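Local coordinates for glyoxalase family protein (Bacillus cereus, PDB 1ZSW) that is of unknown function but binds a zinc ion within a glyoxalase-type (vicinal oxygen chelate) fold, consistent with a metal-dependent enzyme, at residues I249-D254 against F293-D298; R97-I102 against T187-D192; S35-N40 against F87-V92; E112-Y117 against A174-Q179. All coordinates share one frame; numbering follows the deposited sequence. Where two conformers were deposited one is given.

Interaction 1: I249-D254 against F293-D298. With ZN (zinc ion), chain B.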
# COMPACT_ATOMS: atom_id res chain seq x y z
N ILE A 249 -4.47 5.07 -3.15
CA ILE A 249 -5.09 5.91 -2.11
C ILE A 249 -6.60 5.76 -2.16
O ILE A 249 -7.14 5.43 -3.19
CB ILE A 249 -4.67 7.39 -2.22
CG1 ILE A 249 -5.19 8.03 -3.52
CG2 ILE A 249 -3.11 7.49 -2.16
CD1 ILE A 249 -4.75 9.53 -3.80
N ARG A 250 -7.24 6.03 -1.02
CA ARG A 250 -8.66 5.74 -0.83
C ARG A 250 -9.57 6.87 -1.26
O ARG A 250 -9.34 8.03 -0.89
CB ARG A 250 -8.98 5.50 0.66
CG ARG A 250 -8.27 4.26 1.21
CD ARG A 250 -8.36 4.25 2.73
NE ARG A 250 -9.77 4.30 3.19
CZ ARG A 250 -10.15 4.57 4.44
NH1 ARG A 250 -9.25 4.79 5.40
NH2 ARG A 250 -11.44 4.62 4.70
N VAL A 251 -10.64 6.50 -1.97
CA VAL A 251 -11.79 7.42 -2.11
C VAL A 251 -13.07 6.71 -1.68
O VAL A 251 -13.11 5.51 -1.62
CB VAL A 251 -11.87 8.03 -3.51
CG1 VAL A 251 -10.53 8.69 -3.86
CG2 VAL A 251 -12.28 6.96 -4.53
N LYS A 252 -14.10 7.49 -1.32
CA LYS A 252 -15.30 6.93 -0.71
C LYS A 252 -16.16 6.11 -1.66
O LYS A 252 -16.72 5.11 -1.26
CB LYS A 252 -16.13 8.06 -0.10
CG LYS A 252 -17.28 7.56 0.73
CD LYS A 252 -18.08 8.76 1.17
CE LYS A 252 -18.99 8.40 2.31
NZ LYS A 252 -19.72 9.62 2.70
N ASN A 253 -16.28 6.57 -2.89
CA ASN A 253 -17.25 5.99 -3.82
C ASN A 253 -16.93 6.36 -5.26
O ASN A 253 -15.93 7.05 -5.56
CB ASN A 253 -18.68 6.49 -3.48
CG ASN A 253 -18.73 7.98 -3.38
OD1 ASN A 253 -18.11 8.70 -4.18
ND2 ASN A 253 -19.45 8.49 -2.37
N ASP A 254 -17.76 5.88 -6.18
CA ASP A 254 -17.52 6.12 -7.60
C ASP A 254 -17.63 7.58 -7.98
O ASP A 254 -17.00 8.02 -8.94
CB ASP A 254 -18.52 5.30 -8.45
CG ASP A 254 -18.26 3.82 -8.41
OD1 ASP A 254 -17.22 3.37 -7.86
OD2 ASP A 254 -19.13 3.07 -8.90
N PHE A 293 0.58 6.00 -9.27
CA PHE A 293 -0.42 6.07 -8.24
C PHE A 293 -1.71 5.42 -8.73
O PHE A 293 -2.00 5.42 -9.95
CB PHE A 293 -0.76 7.53 -7.94
CG PHE A 293 0.21 8.22 -7.07
CD1 PHE A 293 1.08 9.12 -7.62
CD2 PHE A 293 0.20 8.04 -5.69
CE1 PHE A 293 1.97 9.85 -6.82
CE2 PHE A 293 1.11 8.76 -4.88
CZ PHE A 293 2.00 9.65 -5.48
N GLU A 294 -2.49 4.89 -7.81
CA GLU A 294 -3.82 4.39 -8.14
C GLU A 294 -4.79 5.07 -7.19
O GLU A 294 -4.47 5.31 -6.01
CB GLU A 294 -3.82 2.88 -7.97
CG GLU A 294 -5.20 2.20 -8.21
CD GLU A 294 -5.16 0.71 -7.92
OE1 GLU A 294 -4.16 0.21 -7.37
OE2 GLU A 294 -6.16 0.04 -8.29
N ILE A 295 -5.98 5.38 -7.69
CA ILE A 295 -7.03 5.94 -6.84
C ILE A 295 -8.13 4.88 -6.80
O ILE A 295 -8.65 4.53 -7.85
CB ILE A 295 -7.58 7.26 -7.45
CG1 ILE A 295 -6.41 8.21 -7.74
CG2 ILE A 295 -8.58 7.93 -6.47
CD1 ILE A 295 -6.80 9.57 -8.35
N ALA A 296 -8.46 4.37 -5.61
CA ALA A 296 -9.33 3.20 -5.49
C ALA A 296 -10.48 3.48 -4.54
O ALA A 296 -10.30 4.05 -3.44
CB ALA A 296 -8.56 1.96 -5.01
N THR A 297 -11.67 3.01 -4.93
CA THR A 297 -12.79 3.08 -3.97
C THR A 297 -12.65 2.13 -2.78
O THR A 297 -12.11 1.01 -2.90
CB THR A 297 -14.15 2.83 -4.69
OG1 THR A 297 -14.20 1.47 -5.17
CG2 THR A 297 -14.34 3.82 -5.85
N ASP A 298 -13.17 2.54 -1.63
CA ASP A 298 -13.13 1.71 -0.41
C ASP A 298 -13.90 0.42 -0.58
O ASP A 298 -13.47 -0.63 -0.12
CB ASP A 298 -13.69 2.47 0.80
CG ASP A 298 -12.66 3.38 1.47
OD1 ASP A 298 -11.44 3.24 1.23
OD2 ASP A 298 -13.08 4.21 2.30
ZN ZN B . -3.59 -1.71 -7.10
O HOH W 1 -16.70 1.19 -6.37
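Arg-250 and Asp-298 close the end of a parallel strand pair with a bidentate salt bridge, and the arginine can be followed atom by atom. Its CB and CG both lie beside Asp-298 OD1, CG at 3.3 Å, because CG stands beside the backbone N (chi1 -64°). CD follows, 3.6 Å from the same oxygen. The chain then bends at chi3 (57°), which turns the guanidinium so that it presents its edge: NE donates to OD1 of Asp-298 at 2.8 Å, and NH2 donates to OD2 of the same residue at 2.9 Å. Both oxygens are met on their syn sides, yet the two planes are 36° apart, a bidentate grip with a twist.

Along the strands, the register is set by backbone bonds. Ile-249 N donates to Glu-294 O and Ala-296 N to Ile-249 O, followed by Val-251 N to Ala-296 O and Asp-298 N to Val-251 O. On one face of the sheet Val-251 CG1 presses tightly on Ile-295 CG2, 3.3 Å away. Past the strand end, a water donates to both Asp-254 OD1 and Thr-297 OG1; Thr-297 OG1 also bonds to Gly-299 O, while Asp-254 OD2 pairs with Lys-281.

On the other face Glu-294, extended beyond CG, binds the zinc ion through OE1 at 2.0 Å; His-33 and His-246 are the other protein ligands, and Ser-282 holds OE2. Helix 254-266 packs Leu-257 and Trp-260 against Ile-295, Trp-260 also meeting Val-251, while strand 280-286 flanks 293-298 and His-32 of strand 31-38 touches Arg-250, Ala-296 and Asp-298.

Interaction 2: R97-I102 against T187-D192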
# COMPACT_ATOMS: atom_id res chain seq x y z
N ARG A 97 18.45 -0.73 -6.82
CA ARG A 97 17.96 0.46 -6.12
C ARG A 97 18.33 1.76 -6.83
O ARG A 97 19.33 1.84 -7.56
CB ARG A 97 18.35 0.51 -4.65
CG ARG A 97 17.77 -0.67 -3.85
CD ARG A 97 18.19 -0.64 -2.41
NE ARG A 97 17.46 -1.70 -1.70
CZ ARG A 97 17.70 -2.11 -0.47
NH1 ARG A 97 18.68 -1.55 0.26
NH2 ARG A 97 16.94 -3.08 0.05
N GLY A 98 17.49 2.76 -6.65
CA GLY A 98 17.78 4.09 -7.18
C GLY A 98 16.62 5.02 -6.91
O GLY A 98 15.87 4.80 -5.95
N THR A 99 16.50 6.05 -7.72
CA THR A 99 15.51 7.09 -7.49
C THR A 99 14.29 6.89 -8.39
O THR A 99 14.19 5.89 -9.11
CB THR A 99 16.15 8.51 -7.59
OG1 THR A 99 15.24 9.51 -7.10
CG2 THR A 99 16.61 8.77 -9.04
N ASN A 100 13.35 7.83 -8.31
CA ASN A 100 12.05 7.73 -8.99
C ASN A 100 11.36 6.39 -8.77
O ASN A 100 10.99 5.67 -9.71
CB ASN A 100 12.18 8.10 -10.48
CG ASN A 100 12.48 9.58 -10.66
OD1 ASN A 100 12.37 10.38 -9.73
ND2 ASN A 100 12.81 9.95 -11.88
N ALA A 101 11.19 6.10 -7.51
CA ALA A 101 10.57 4.82 -7.10
C ALA A 101 9.91 4.98 -5.74
O ALA A 101 10.26 5.86 -4.94
CB ALA A 101 11.62 3.75 -6.99
N ILE A 102 8.86 4.19 -5.50
CA ILE A 102 8.30 4.03 -4.13
C ILE A 102 9.28 3.12 -3.42
O ILE A 102 9.60 2.03 -3.92
CB ILE A 102 6.88 3.41 -4.22
CG1 ILE A 102 6.03 4.24 -5.17
CG2 ILE A 102 6.28 3.29 -2.79
CD1 ILE A 102 4.76 3.45 -5.61
N THR A 187 10.84 8.17 -3.37
CA THR A 187 12.18 8.76 -3.62
C THR A 187 12.10 9.33 -5.05
O THR A 187 11.73 8.62 -5.98
CB THR A 187 13.27 7.69 -3.48
OG1 THR A 187 13.27 7.17 -2.13
CG2 THR A 187 14.68 8.29 -3.74
N VAL A 188 12.41 10.61 -5.21
CA VAL A 188 12.20 11.26 -6.48
C VAL A 188 13.35 12.20 -6.88
O VAL A 188 14.10 12.64 -6.00
CB VAL A 188 10.88 12.11 -6.48
CG1 VAL A 188 9.66 11.18 -6.34
CG2 VAL A 188 10.87 13.17 -5.36
N ARG A 189 13.47 12.49 -8.17
CA ARG A 189 14.43 13.53 -8.64
C ARG A 189 13.94 14.94 -8.34
O ARG A 189 14.75 15.84 -8.02
CB ARG A 189 14.65 13.41 -10.15
CG ARG A 189 15.36 12.13 -10.57
CD ARG A 189 16.92 12.34 -10.73
NE ARG A 189 17.56 11.14 -11.26
CZ ARG A 189 17.14 10.50 -12.35
NH1 ARG A 189 16.13 10.98 -13.06
NH2 ARG A 189 17.72 9.39 -12.75
N ARG A 190 12.64 15.14 -8.50
CA ARG A 190 12.00 16.46 -8.35
C ARG A 190 10.99 16.48 -7.21
O ARG A 190 9.78 16.25 -7.41
CB ARG A 190 11.34 16.88 -9.67
CG ARG A 190 12.32 17.05 -10.81
CD ARG A 190 13.16 18.32 -10.65
NE ARG A 190 12.36 19.53 -10.40
CZ ARG A 190 12.05 20.45 -11.31
NH1 ARG A 190 12.44 20.31 -12.58
NH2 ARG A 190 11.31 21.51 -10.95
N LEU A 191 11.48 16.76 -6.02
CA LEU A 191 10.65 16.83 -4.83
C LEU A 191 9.60 17.94 -4.93
O LEU A 191 8.46 17.76 -4.50
CB LEU A 191 11.58 17.03 -3.61
CG LEU A 191 10.96 17.08 -2.22
CD1 LEU A 191 11.95 16.58 -1.17
CD2 LEU A 191 10.44 18.48 -1.88
N ASP A 192 9.95 19.07 -5.56
CA ASP A 192 8.97 20.15 -5.74
C ASP A 192 7.76 19.75 -6.55
O ASP A 192 6.62 20.11 -6.23
CB ASP A 192 9.64 21.41 -6.35
CG ASP A 192 10.32 21.14 -7.70
OD1 ASP A 192 10.77 20.00 -7.97
OD2 ASP A 192 10.46 22.11 -8.49
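Asn-100 OD1 accepts the backbone N-H of Arg-189 at 2.8 Å from within a G1 beta bulge, in which Asn-100 and Ala-101 together face Thr-187. The bulge lies at the start of strand 101-109, where it runs antiparallel to the end of strand 180-188. Two backbone bonds define the hydrogen-bonded pair: Thr-187 N donates to Ala-101 O at 2.9 Å, and Ala-101 N returns a bond to Thr-187 O at 3.0 Å. Asn-100 has positive backbone angles (phi 48°, psi 56°), as the first residue of such a bulge does.

The hydrogen bond from Arg-189 N to the side-chain carbonyl is tilted, its donor 23° from the carbonyl plane of Asn-100. The Arg-189 side chain crosses both Asn-100 and Thr-99 at about a right angle. Its CG lies 3.6 Å from Asn-100 ND2, and in the conformer described the bend at chi2 carries the guanidinium over to Thr-99, whose CG2 methyl covers one of its faces. The polar ends are satisfied by the neighbouring loop: Arg-189 NH2 bonds to Gly-234 O and Thr-99 OG1 to Leu-232 O. The contact thus ties the two glyoxalase-family regions of the chain together through one shared sheet. Within the same contact, the CG2 methyl of Thr-187 approaches Thr-99 OG1 at 3.6 Å.

Interaction 3: S35-N40 against F87-V92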
# COMPACT_ATOMS: atom_id res chain seq x y z
N SER A 35 1.19 -2.35 -3.81
CA SER A 35 1.42 -3.58 -4.60
C SER A 35 2.87 -3.70 -5.04
O SER A 35 3.43 -2.71 -5.45
CB SER A 35 0.50 -3.63 -5.83
OG SER A 35 -0.85 -3.74 -5.31
N MET A 36 3.38 -4.94 -5.00
CA MET A 36 4.82 -5.27 -5.13
C MET A 36 4.99 -6.47 -6.03
O MET A 36 4.03 -7.15 -6.41
CB MET A 36 5.35 -5.66 -3.74
CG MET A 36 5.68 -4.50 -2.79
SD MET A 36 4.25 -3.62 -2.14
CE MET A 36 3.60 -4.84 -1.00
N VAL A 37 6.24 -6.72 -6.42
CA VAL A 37 6.60 -7.89 -7.21
C VAL A 37 7.44 -8.83 -6.36
O VAL A 37 8.40 -8.38 -5.70
CB VAL A 37 7.40 -7.43 -8.42
CG1 VAL A 37 7.98 -8.64 -9.22
CG2 VAL A 37 6.51 -6.58 -9.35
N THR A 38 7.06 -10.12 -6.36
CA THR A 38 7.83 -11.21 -5.72
C THR A 38 8.24 -12.23 -6.77
O THR A 38 7.55 -12.42 -7.76
CB THR A 38 7.04 -11.91 -4.57
OG1 THR A 38 7.89 -12.85 -3.90
CG2 THR A 38 5.82 -12.65 -5.07
N LYS A 39 9.38 -12.88 -6.53
CA LYS A 39 9.82 -13.95 -7.42
C LYS A 39 9.24 -15.31 -7.02
O LYS A 39 9.18 -16.24 -7.85
CB LYS A 39 11.36 -14.03 -7.36
CG LYS A 39 11.95 -14.82 -8.51
CD LYS A 39 13.47 -14.81 -8.44
CE LYS A 39 14.06 -15.76 -9.49
NZ LYS A 39 13.92 -15.31 -10.91
N ASN A 40 8.83 -15.45 -5.75
CA ASN A 40 8.50 -16.77 -5.20
C ASN A 40 7.36 -16.69 -4.22
O ASN A 40 7.54 -16.21 -3.13
CB ASN A 40 9.73 -17.37 -4.53
CG ASN A 40 9.53 -18.83 -4.11
OD1 ASN A 40 8.84 -19.13 -3.14
ND2 ASN A 40 10.13 -19.73 -4.86
N PHE A 87 2.52 -9.56 -6.87
CA PHE A 87 2.41 -10.33 -8.13
C PHE A 87 3.61 -11.24 -8.13
O PHE A 87 4.73 -10.77 -7.95
CB PHE A 87 2.50 -9.37 -9.33
CG PHE A 87 1.35 -8.41 -9.39
CD1 PHE A 87 1.49 -7.10 -8.92
CD2 PHE A 87 0.11 -8.84 -9.87
CE1 PHE A 87 0.40 -6.21 -8.97
CE2 PHE A 87 -0.98 -7.96 -9.91
CZ PHE A 87 -0.81 -6.65 -9.47
N GLU A 88 3.38 -12.54 -8.33
CA GLU A 88 4.50 -13.47 -8.39
C GLU A 88 4.96 -13.57 -9.83
O GLU A 88 4.18 -13.96 -10.70
CB GLU A 88 4.14 -14.88 -7.89
CG GLU A 88 5.38 -15.81 -7.97
CD GLU A 88 5.07 -17.32 -7.91
OE1 GLU A 88 5.77 -18.06 -7.19
OE2 GLU A 88 4.12 -17.74 -8.58
N ILE A 89 6.23 -13.27 -10.07
CA ILE A 89 6.78 -13.32 -11.43
C ILE A 89 8.05 -14.16 -11.31
O ILE A 89 9.10 -13.64 -11.03
CB ILE A 89 7.09 -11.90 -11.95
CG1 ILE A 89 5.80 -11.04 -11.84
CG2 ILE A 89 7.68 -11.94 -13.39
CD1 ILE A 89 5.86 -9.68 -12.46
N PRO A 90 7.91 -15.50 -11.45
CA PRO A 90 9.01 -16.44 -11.19
C PRO A 90 10.37 -16.17 -11.86
O PRO A 90 11.40 -16.52 -11.26
CB PRO A 90 8.41 -17.79 -11.64
CG PRO A 90 6.96 -17.61 -11.29
CD PRO A 90 6.67 -16.21 -11.79
N LEU A 91 10.39 -15.57 -13.04
CA LEU A 91 11.68 -15.31 -13.73
C LEU A 91 12.21 -13.90 -13.57
O LEU A 91 13.20 -13.52 -14.19
CB LEU A 91 11.57 -15.62 -15.21
CG LEU A 91 11.26 -17.07 -15.54
CD1 LEU A 91 11.00 -17.13 -16.97
CD2 LEU A 91 12.41 -17.97 -15.17
N VAL A 92 11.54 -13.11 -12.73
CA VAL A 92 12.01 -11.75 -12.49
C VAL A 92 13.42 -11.69 -11.91
O VAL A 92 13.80 -12.57 -11.15
CB VAL A 92 10.99 -10.95 -11.63
CG1 VAL A 92 11.10 -11.32 -10.17
CG2 VAL A 92 11.23 -9.44 -11.87
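Val-37 and Ile-89 meet at a slant, CG1 of the valine 4.0 Å from CD1 of the isoleucine, where parallel strands 31-38 and 83-88 lie side by side. These are the first and last strands of a beta-alpha-beta-beta-beta module of the vicinal oxygen chelate fold (strand 31-38, helix 41-51, strands 55-62, 69-74 and 83-88), and the second gives way to a type I beta turn, Ile-89 to Val-92. Val-92 CG1 reaches the same Val-37 methyl from the end of the turn, so one branch of Val-37 serves two apolar partners.

On this face Phe-87 stands beside Val-37, and its ring lies obliquely near Ser-35 CB, 4.1 Å from CE1 of Phe-87; His-70 stacks on the ring. Ser-35 itself lies close to the zinc ligands His-33 and His-246, its OG bonded to Ser-85. The opposite face carries Thr-38, whose CG2 rests 4.0 Å from Glu-88 CB. The extended Glu-88 chain then leads OE1 to the backbone N of Ala-41, while Asn-40, at the N-cap, accepts the N-H of Glu-43 with OD1.

Register comes from three backbone bonds: Phe-87 N to Met-36 O, Thr-38 N to Phe-87 O and Ile-89 N to Thr-38 O. Beyond them Lys-39 runs along the turn, its CB 3.9 Å from Val-92 CG1. The final bend, chi4 70°, brings the ammonium between two carbonyls, and NZ donates to Pro-90 O and to Val-92 O, each 2.8 Å away.

Interaction 4: E112-Y117 against A174-Q179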
# COMPACT_ATOMS: atom_id res chain seq x y z
N GLU A 112 5.54 1.04 21.79
CA GLU A 112 6.99 0.85 21.75
C GLU A 112 7.32 -0.57 22.22
O GLU A 112 8.28 -1.19 21.78
CB GLU A 112 7.74 1.94 22.56
CG GLU A 112 7.73 3.29 21.85
CD GLU A 112 8.60 4.36 22.48
OE1 GLU A 112 8.04 5.33 23.05
OE2 GLU A 112 9.84 4.28 22.38
N ASP A 113 6.45 -1.10 23.09
CA ASP A 113 6.51 -2.49 23.53
C ASP A 113 6.41 -3.48 22.36
O ASP A 113 7.21 -4.40 22.26
CB ASP A 113 5.42 -2.77 24.57
CG ASP A 113 5.41 -4.22 25.07
OD1 ASP A 113 4.31 -4.76 25.33
OD2 ASP A 113 6.51 -4.82 25.20
N SER A 114 5.43 -3.27 21.47
CA SER A 114 5.32 -4.01 20.21
C SER A 114 6.62 -3.97 19.41
O SER A 114 7.04 -4.98 18.83
CB SER A 114 4.13 -3.54 19.32
OG SER A 114 2.94 -3.34 20.07
N LEU A 115 7.30 -2.82 19.37
CA LEU A 115 8.63 -2.82 18.74
C LEU A 115 9.61 -3.82 19.35
O LEU A 115 10.38 -4.48 18.65
CB LEU A 115 9.25 -1.42 18.72
CG LEU A 115 8.53 -0.34 17.92
CD1 LEU A 115 9.29 0.99 18.02
CD2 LEU A 115 8.37 -0.76 16.42
N HIS A 116 9.55 -3.98 20.67
CA HIS A 116 10.42 -4.94 21.34
C HIS A 116 10.02 -6.37 21.02
O HIS A 116 10.88 -7.21 20.76
CB HIS A 116 10.45 -4.68 22.85
CG HIS A 116 11.14 -3.40 23.21
ND1 HIS A 116 12.52 -3.28 23.23
CD2 HIS A 116 10.66 -2.18 23.52
CE1 HIS A 116 12.85 -2.04 23.54
NE2 HIS A 116 11.74 -1.35 23.73
N TYR A 117 8.70 -6.61 20.98
CA TYR A 117 8.19 -7.89 20.53
C TYR A 117 8.70 -8.24 19.12
O TYR A 117 9.20 -9.34 18.85
CB TYR A 117 6.64 -7.89 20.55
CG TYR A 117 6.09 -9.09 19.85
CD1 TYR A 117 5.85 -9.08 18.47
CD2 TYR A 117 5.83 -10.27 20.55
CE1 TYR A 117 5.38 -10.20 17.81
CE2 TYR A 117 5.35 -11.40 19.91
CZ TYR A 117 5.11 -11.36 18.54
OH TYR A 117 4.68 -12.49 17.91
N ALA A 174 -2.69 -10.28 19.46
CA ALA A 174 -3.47 -9.15 18.99
C ALA A 174 -2.80 -7.80 19.30
O ALA A 174 -2.77 -6.91 18.44
CB ALA A 174 -4.85 -9.16 19.58
N LYS A 175 -2.29 -7.65 20.52
CA LYS A 175 -1.85 -6.32 20.96
C LYS A 175 -0.55 -5.85 20.29
O LYS A 175 -0.17 -4.68 20.47
CB LYS A 175 -1.69 -6.29 22.48
CG LYS A 175 -0.53 -7.10 22.98
CD LYS A 175 -0.69 -7.29 24.49
CE LYS A 175 0.56 -7.04 25.22
NZ LYS A 175 0.34 -7.20 26.71
N HIS A 176 0.12 -6.75 19.55
CA HIS A 176 1.35 -6.40 18.83
C HIS A 176 1.20 -6.52 17.32
O HIS A 176 2.16 -6.32 16.59
CB HIS A 176 2.52 -7.27 19.26
CG HIS A 176 2.84 -7.15 20.72
ND1 HIS A 176 2.85 -5.94 21.38
CD2 HIS A 176 3.13 -8.09 21.65
CE1 HIS A 176 3.13 -6.14 22.66
NE2 HIS A 176 3.33 -7.43 22.84
N GLN A 177 0.01 -6.90 16.86
CA GLN A 177 -0.15 -7.12 15.42
C GLN A 177 0.05 -5.82 14.67
O GLN A 177 -0.34 -4.73 15.14
CB GLN A 177 -1.55 -7.65 15.08
CG GLN A 177 -1.65 -9.15 15.30
CD GLN A 177 -3.01 -9.73 14.95
OE1 GLN A 177 -3.68 -9.27 14.02
NE2 GLN A 177 -3.44 -10.74 15.71
N ILE A 178 0.57 -5.99 13.47
CA ILE A 178 0.56 -4.91 12.48
C ILE A 178 -0.88 -4.44 12.29
O ILE A 178 -1.79 -5.27 12.06
CB ILE A 178 1.17 -5.40 11.15
CG1 ILE A 178 2.70 -5.52 11.33
CG2 ILE A 178 0.89 -4.36 10.05
CD1 ILE A 178 3.34 -6.44 10.37
N GLN A 179 -1.10 -3.13 12.38
CA GLN A 179 -2.46 -2.58 12.26
C GLN A 179 -2.86 -2.31 10.82
O GLN A 179 -3.97 -2.68 10.39
CB GLN A 179 -2.64 -1.32 13.10
CG GLN A 179 -2.32 -1.58 14.57
CD GLN A 179 -2.12 -0.32 15.29
OE1 GLN A 179 -0.98 0.12 15.47
NE2 GLN A 179 -3.21 0.33 15.65
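Tyr-117 lays its CB over one face of the His-176 imidazole, offset toward the rim and 3.9 Å from the ring centroid. The return contact is of the same kind: His-176 CB sits over a face of the tyrosine ring, 4.3 Å from its centroid. Each is a CH-pi contact, and the rings, although their planes are only 24° apart, are slid along each other until they barely overlap, as befits two CB-over-ring contacts; their centroids are 4.9 Å apart. Between the two rings, Tyr-117 CG comes within 3.6 Å of His-176 CD2. Tyr-117 reaches this position because its CG is anti to the backbone N (chi1 170°), swinging the ring off the helix toward the imidazole.

The contact joins the first turns of helix 112-124 to a 3-10 turn at 174-176, in the loop that leads from strand 150-155 to strand 180-188, well away from the zinc site. One turn of helix before Tyr-117, Ser-114 meets the imidazole at its edge and in its plane: OG and ND1 of His-176 form a hydrogen bond at 2.9 Å, with either able to be the donor. In one of its two conformers Asp-113 comes to the same ring near its plane, OD1 standing 3.2 Å from CE1 of His-176, with the carboxylate turned almost perpendicular to the ring, 84° between planes. The face of the imidazole opposite Tyr-117 is covered by Lys-175 CG, 3.7 Å above its centre. His-176 O, in turn, accepts a hydrogen bond from Trp-118 NE1 of the same helix.

How the interactions relate
Interactions 1 and 3 belong to one sheet, in which strands 244-251 and 31-38 are neighbours, and each pairs parallel strands near the zinc ion; interaction 1 supplies a ligand and is largely buried, whereas interaction 3 runs out to a more exposed turn. Interactions 2 and 4 are partly buried. Interaction 2 is antiparallel, in the other sheet; interaction 4, nested within the chain loop that interaction 2 closes, lies farthest from the chain's centre, about 20 Å from it, and relies on ring contacts and one side-chain hydrogen bond rather than backbone pairing. Charge differs too: an arginine-aspartate ion pair at the strand end in 1, a lysine on carbonyls in 3. No two contacts touch.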